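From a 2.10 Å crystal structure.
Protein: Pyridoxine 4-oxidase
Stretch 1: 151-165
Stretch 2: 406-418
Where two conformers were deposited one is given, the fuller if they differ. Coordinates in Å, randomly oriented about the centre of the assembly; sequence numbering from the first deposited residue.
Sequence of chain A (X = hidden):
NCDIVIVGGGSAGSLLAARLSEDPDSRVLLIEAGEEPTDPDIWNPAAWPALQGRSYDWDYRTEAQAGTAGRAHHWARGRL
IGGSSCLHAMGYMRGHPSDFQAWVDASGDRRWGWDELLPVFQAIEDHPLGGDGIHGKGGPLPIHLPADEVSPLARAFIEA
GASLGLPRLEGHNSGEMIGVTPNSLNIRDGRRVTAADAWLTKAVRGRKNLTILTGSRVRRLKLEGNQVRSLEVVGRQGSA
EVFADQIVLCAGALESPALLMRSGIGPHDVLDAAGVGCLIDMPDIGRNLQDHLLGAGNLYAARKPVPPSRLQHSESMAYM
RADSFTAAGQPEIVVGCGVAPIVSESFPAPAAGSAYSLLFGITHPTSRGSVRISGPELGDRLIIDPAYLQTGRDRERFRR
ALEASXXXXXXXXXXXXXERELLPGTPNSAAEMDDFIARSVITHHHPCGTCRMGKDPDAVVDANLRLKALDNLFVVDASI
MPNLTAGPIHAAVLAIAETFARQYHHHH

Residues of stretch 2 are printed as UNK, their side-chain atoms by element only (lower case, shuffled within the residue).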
# COMPACT_ATOMS: atom_id res chain seq x y z
N SER A 151 19.60 12.90 -4.29
CA SER A 151 20.76 12.37 -5.00
C SER A 151 21.03 13.07 -6.34
O SER A 151 20.09 13.35 -7.10
CB SER A 151 20.57 10.87 -5.23
OG SER A 151 21.43 10.41 -6.25
N PRO A 152 22.30 13.36 -6.65
CA PRO A 152 22.59 13.99 -7.95
C PRO A 152 22.08 13.13 -9.12
O PRO A 152 21.68 13.70 -10.14
CB PRO A 152 24.12 14.12 -7.96
CG PRO A 152 24.62 13.26 -6.85
CD PRO A 152 23.52 13.22 -5.83
N LEU A 153 22.08 11.80 -8.97
CA LEU A 153 21.43 10.90 -9.94
C LEU A 153 19.94 11.22 -10.11
O LEU A 153 19.45 11.32 -11.24
CB LEU A 153 21.59 9.43 -9.53
CG LEU A 153 20.89 8.36 -10.39
CD1 LEU A 153 21.14 8.57 -11.90
CD2 LEU A 153 21.31 6.95 -9.99
N ALA A 154 19.23 11.37 -9.00
CA ALA A 154 17.80 11.69 -9.04
C ALA A 154 17.54 13.06 -9.65
O ALA A 154 16.57 13.25 -10.39
CB ALA A 154 17.17 11.59 -7.66
N ARG A 155 18.40 14.03 -9.35
CA ARG A 155 18.22 15.35 -9.94
C ARG A 155 18.41 15.29 -11.45
O ARG A 155 17.76 16.02 -12.20
CB ARG A 155 19.16 16.38 -9.30
CG ARG A 155 18.78 16.75 -7.88
CD ARG A 155 19.67 17.87 -7.34
NE ARG A 155 20.59 17.39 -6.32
CZ ARG A 155 21.89 17.19 -6.51
NH1 ARG A 155 22.43 17.44 -7.71
NH2 ARG A 155 22.66 16.75 -5.52
N ALA A 156 19.32 14.43 -11.88
CA ALA A 156 19.61 14.29 -13.29
C ALA A 156 18.41 13.63 -13.98
O ALA A 156 18.04 13.97 -15.11
CB ALA A 156 20.86 13.46 -13.48
N PHE A 157 17.80 12.67 -13.27
CA PHE A 157 16.63 11.98 -13.78
C PHE A 157 15.50 12.99 -13.92
O PHE A 157 14.81 13.04 -14.95
CB PHE A 157 16.26 10.88 -12.80
CG PHE A 157 14.93 10.23 -13.08
CD1 PHE A 157 14.81 9.27 -14.08
CD2 PHE A 157 13.82 10.53 -12.29
CE1 PHE A 157 13.59 8.65 -14.33
CE2 PHE A 157 12.59 9.91 -12.53
CZ PHE A 157 12.47 8.97 -13.54
N ILE A 158 15.35 13.82 -12.90
CA ILE A 158 14.29 14.83 -12.87
C ILE A 158 14.45 15.79 -14.05
O ILE A 158 13.48 16.10 -14.74
CB ILE A 158 14.24 15.55 -11.50
CG1 ILE A 158 13.55 14.64 -10.47
CG2 ILE A 158 13.49 16.88 -11.56
CD1 ILE A 158 13.64 15.14 -9.05
N GLU A 159 15.69 16.21 -14.31
CA GLU A 159 16.00 17.06 -15.46
C GLU A 159 15.68 16.38 -16.80
O GLU A 159 15.20 17.02 -17.73
CB GLU A 159 17.48 17.44 -15.45
CG GLU A 159 17.82 18.51 -14.42
CD GLU A 159 17.11 19.82 -14.71
OE1 GLU A 159 16.87 20.12 -15.90
OE2 GLU A 159 16.78 20.53 -13.75
N ALA A 160 15.97 15.09 -16.90
CA ALA A 160 15.68 14.34 -18.12
C ALA A 160 14.18 14.35 -18.39
O ALA A 160 13.74 14.66 -19.50
CB ALA A 160 16.20 12.91 -18.01
N GLY A 161 13.39 14.02 -17.37
CA GLY A 161 11.95 14.09 -17.48
C GLY A 161 11.43 15.49 -17.82
O GLY A 161 10.53 15.64 -18.65
N ALA A 162 11.99 16.50 -17.17
CA ALA A 162 11.58 17.88 -17.39
C ALA A 162 11.87 18.34 -18.82
O ALA A 162 11.09 19.09 -19.41
CB ALA A 162 12.26 18.81 -16.38
N SER A 163 12.99 17.89 -19.38
CA SER A 163 13.35 18.25 -20.75
C SER A 163 12.36 17.65 -21.74
O SER A 163 12.15 18.19 -22.83
CB SER A 163 14.77 17.80 -21.08
OG SER A 163 14.85 16.39 -21.18
N LEU A 164 11.73 16.53 -21.35
CA LEU A 164 10.81 15.85 -22.25
C LEU A 164 9.44 16.51 -22.27
O LEU A 164 8.59 16.17 -23.09
CB LEU A 164 10.71 14.37 -21.88
CG LEU A 164 11.92 13.57 -22.34
CD1 LEU A 164 12.04 12.20 -21.65
CD2 LEU A 164 11.85 13.39 -23.86
N GLY A 165 9.22 17.47 -21.37
CA GLY A 165 7.92 18.13 -21.31
C GLY A 165 7.19 17.98 -19.99
O GLY A 165 6.20 18.67 -19.77
N UNK A 406 13.08 3.91 -21.10
CA UNK A 406 14.29 3.93 -21.92
C UNK A 406 14.50 5.31 -22.55
O UNK A 406 15.63 5.78 -22.61
c UNK A 406 15.89 -0.33 -25.01
c UNK A 406 14.24 2.80 -22.95
n UNK A 406 14.93 -0.79 -25.80
n UNK A 406 15.58 0.19 -23.83
c UNK A 406 14.23 0.30 -23.31
n UNK A 406 17.15 -0.38 -25.40
c UNK A 406 14.13 1.42 -22.29
N UNK A 407 13.42 5.96 -22.98
CA UNK A 407 13.52 7.32 -23.53
C UNK A 407 14.16 8.25 -22.49
O UNK A 407 15.14 8.95 -22.77
c UNK A 407 12.27 9.29 -24.52
o UNK A 407 11.62 7.04 -25.03
c UNK A 407 12.14 7.87 -23.99
N UNK A 408 13.62 8.23 -21.27
CA UNK A 408 14.19 9.04 -20.19
C UNK A 408 15.62 8.60 -19.90
O UNK A 408 16.52 9.44 -19.82
c UNK A 408 13.36 8.97 -18.90
c UNK A 408 11.98 9.60 -19.12
c UNK A 408 10.98 9.31 -18.01
c UNK A 408 14.11 9.69 -17.77
N UNK A 409 15.83 7.29 -19.74
CA UNK A 409 17.15 6.75 -19.45
C UNK A 409 18.28 7.18 -20.37
O UNK A 409 19.43 7.32 -19.93
N UNK A 410 17.97 7.41 -21.64
CA UNK A 410 18.99 7.73 -22.64
C UNK A 410 19.11 9.22 -22.93
O UNK A 410 19.81 9.61 -23.87
n UNK A 410 19.71 3.41 -23.85
c UNK A 410 18.98 5.49 -23.80
c UNK A 410 19.99 4.70 -24.24
c UNK A 410 18.74 6.96 -23.93
n UNK A 410 18.11 4.65 -23.12
c UNK A 410 18.57 3.41 -23.17
N UNK A 411 18.43 10.04 -22.14
CA UNK A 411 18.53 11.49 -22.33
C UNK A 411 19.93 12.00 -22.01
O UNK A 411 20.59 11.48 -21.09
c UNK A 411 15.74 12.66 -23.19
c UNK A 411 17.52 12.22 -21.45
n UNK A 411 15.02 14.48 -25.25
n UNK A 411 15.76 16.25 -23.98
n UNK A 411 15.91 14.11 -23.14
c UNK A 411 15.56 14.95 -24.12
c UNK A 411 16.07 12.00 -21.84
N UNK A 412 20.37 13.01 -22.75
CA UNK A 412 21.61 13.74 -22.47
C UNK A 412 21.73 14.20 -21.02
O UNK A 412 22.84 14.31 -20.49
c UNK A 412 22.16 14.64 -24.77
o UNK A 412 22.11 15.55 -25.62
o UNK A 412 22.57 13.48 -25.01
c UNK A 412 21.70 14.97 -23.37
N UNK A 413 20.60 14.49 -20.38
CA UNK A 413 20.60 14.93 -18.98
C UNK A 413 21.14 13.87 -18.03
O UNK A 413 21.48 14.17 -16.88
o UNK A 413 18.23 15.30 -21.16
o UNK A 413 18.10 17.48 -21.36
c UNK A 413 19.19 15.35 -18.55
c UNK A 413 18.32 16.46 -20.68
c UNK A 413 18.70 16.64 -19.22
N UNK A 414 21.22 12.62 -18.50
CA UNK A 414 21.75 11.52 -17.68
C UNK A 414 23.11 11.00 -18.20
O UNK A 414 23.66 10.04 -17.66
c UNK A 414 20.19 10.12 -15.15
c UNK A 414 18.52 9.47 -16.88
c UNK A 414 20.73 10.37 -17.60
c UNK A 414 19.64 10.44 -16.53
N UNK A 415 23.63 11.66 -19.23
CA UNK A 415 24.91 11.29 -19.84
C UNK A 415 26.08 11.35 -18.86
O UNK A 415 27.10 10.69 -19.06
c UNK A 415 25.18 12.18 -21.04
N UNK A 416 25.95 12.15 -17.81
CA UNK A 416 26.99 12.21 -16.80
C UNK A 416 27.05 10.94 -15.96
O UNK A 416 28.09 10.61 -15.38
N UNK A 417 25.93 10.22 -15.91
CA UNK A 417 25.87 9.03 -15.06
C UNK A 417 25.90 7.73 -15.85
O UNK A 417 26.41 6.71 -15.35
c UNK A 417 26.34 10.16 -9.27
c UNK A 417 25.33 9.87 -11.84
c UNK A 417 25.97 8.79 -11.23
c UNK A 417 24.71 10.06 -13.11
c UNK A 417 25.22 11.08 -11.13
n UNK A 417 24.57 11.98 -11.94
c UNK A 417 24.26 11.35 -13.13
c UNK A 417 26.46 8.94 -9.96
c UNK A 417 24.60 9.06 -14.19
c UNK A 417 25.73 11.24 -9.84
N UNK A 418 25.37 7.77 -17.07
CA UNK A 418 25.11 6.58 -17.86
C UNK A 418 26.36 6.13 -18.61
O UNK A 418 26.95 6.90 -19.36
c UNK A 418 22.85 8.29 -21.86
n UNK A 418 23.45 9.08 -22.75
c UNK A 418 22.57 6.06 -20.83
n UNK A 418 21.92 8.80 -21.06
c UNK A 418 23.97 6.86 -18.86
n UNK A 418 23.16 7.00 -21.79
c UNK A 418 23.56 5.66 -19.72

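Position 406 carries three carbons, a nitrogen, then a carbon bearing two more nitrogens, and stays clear of stretch 1: Arg 406. Position 407 has one carbon carrying an oxygen and a carbon, the latter 4.1 Å from Leu 164 CD1; this is Thr 407. At 408, four carbons fork at the first, one arm two carbons long, and pack against Phe 157, Ala 160 and Leu 164: Ile 408. Its CG1 lies 3.6 Å from Leu 164 CD1, and its CG2 3.6 Å from Phe 157 CE1. Position 409 has no side-chain atoms: Gly 409.

Position 410 holds one carbon and a five-membered ring of three carbons and two nitrogens, pointing away: His 410, whose ND1 donates to Arg 406 O (2.8 Å), bonding back to the last turn of the helix. Position 411 again shows three carbons, a nitrogen and a carbon with two nitrogens, but reaches the end of the partner helix: Arg 411. Leu 164 CD2 covers one guanidinium face, 3.6 Å from Arg 411 NH1, while Ser 163 OG lies 2.9 Å from Arg 411 NH2.

Position 412 has two carbons, the second with two oxygens, and leads away: Asp 412. At 413, three carbons end in two oxygens, and its CB sits 3.6 Å from Ala 160 N: Glu 413. Its OE2 takes a salt bridge from Arg 411 NE (3.3 Å). Position 414 has four carbons forked at the second, beside Leu 153 and Ala 156: Leu 414, with CD2 3.7 Å from Leu 153 CD1. Position 415 has a lone carbon, out of reach: Ala 415. Position 416 has none: Gly 416.

Position 417 carries one carbon, then fused rings of eight carbons and a nitrogen, lying against the helix start: Trp 417. Leu 153 CA sits over the face of its five-membered ring, 4.1 Å from the centroid, and Pro 152 CG is 3.8 Å from Trp 417 CZ2. Position 418 has three carbons, a nitrogen and a carbon with two nitrogens, turned off the contact: Arg 418, whose NH1 donates to Gly 409 O (3.1 Å) and Arg 411 O (3.0 Å).

Small residues mark the closest approach; large apolar ones pack around it. Alanines at 156 and 160 sit where the backbones come close, 5.0 Å between Ala 160 CA and Glu 413 CA, while Ile 408, Leu 414 and Trp 417 supply apolar bulk. No clear hydrogen bond crosses; packing dominates, and the internal polar bonds hold stretch 2 in shape.

Stretch 2 406-418: RTIGHRDELAGWR
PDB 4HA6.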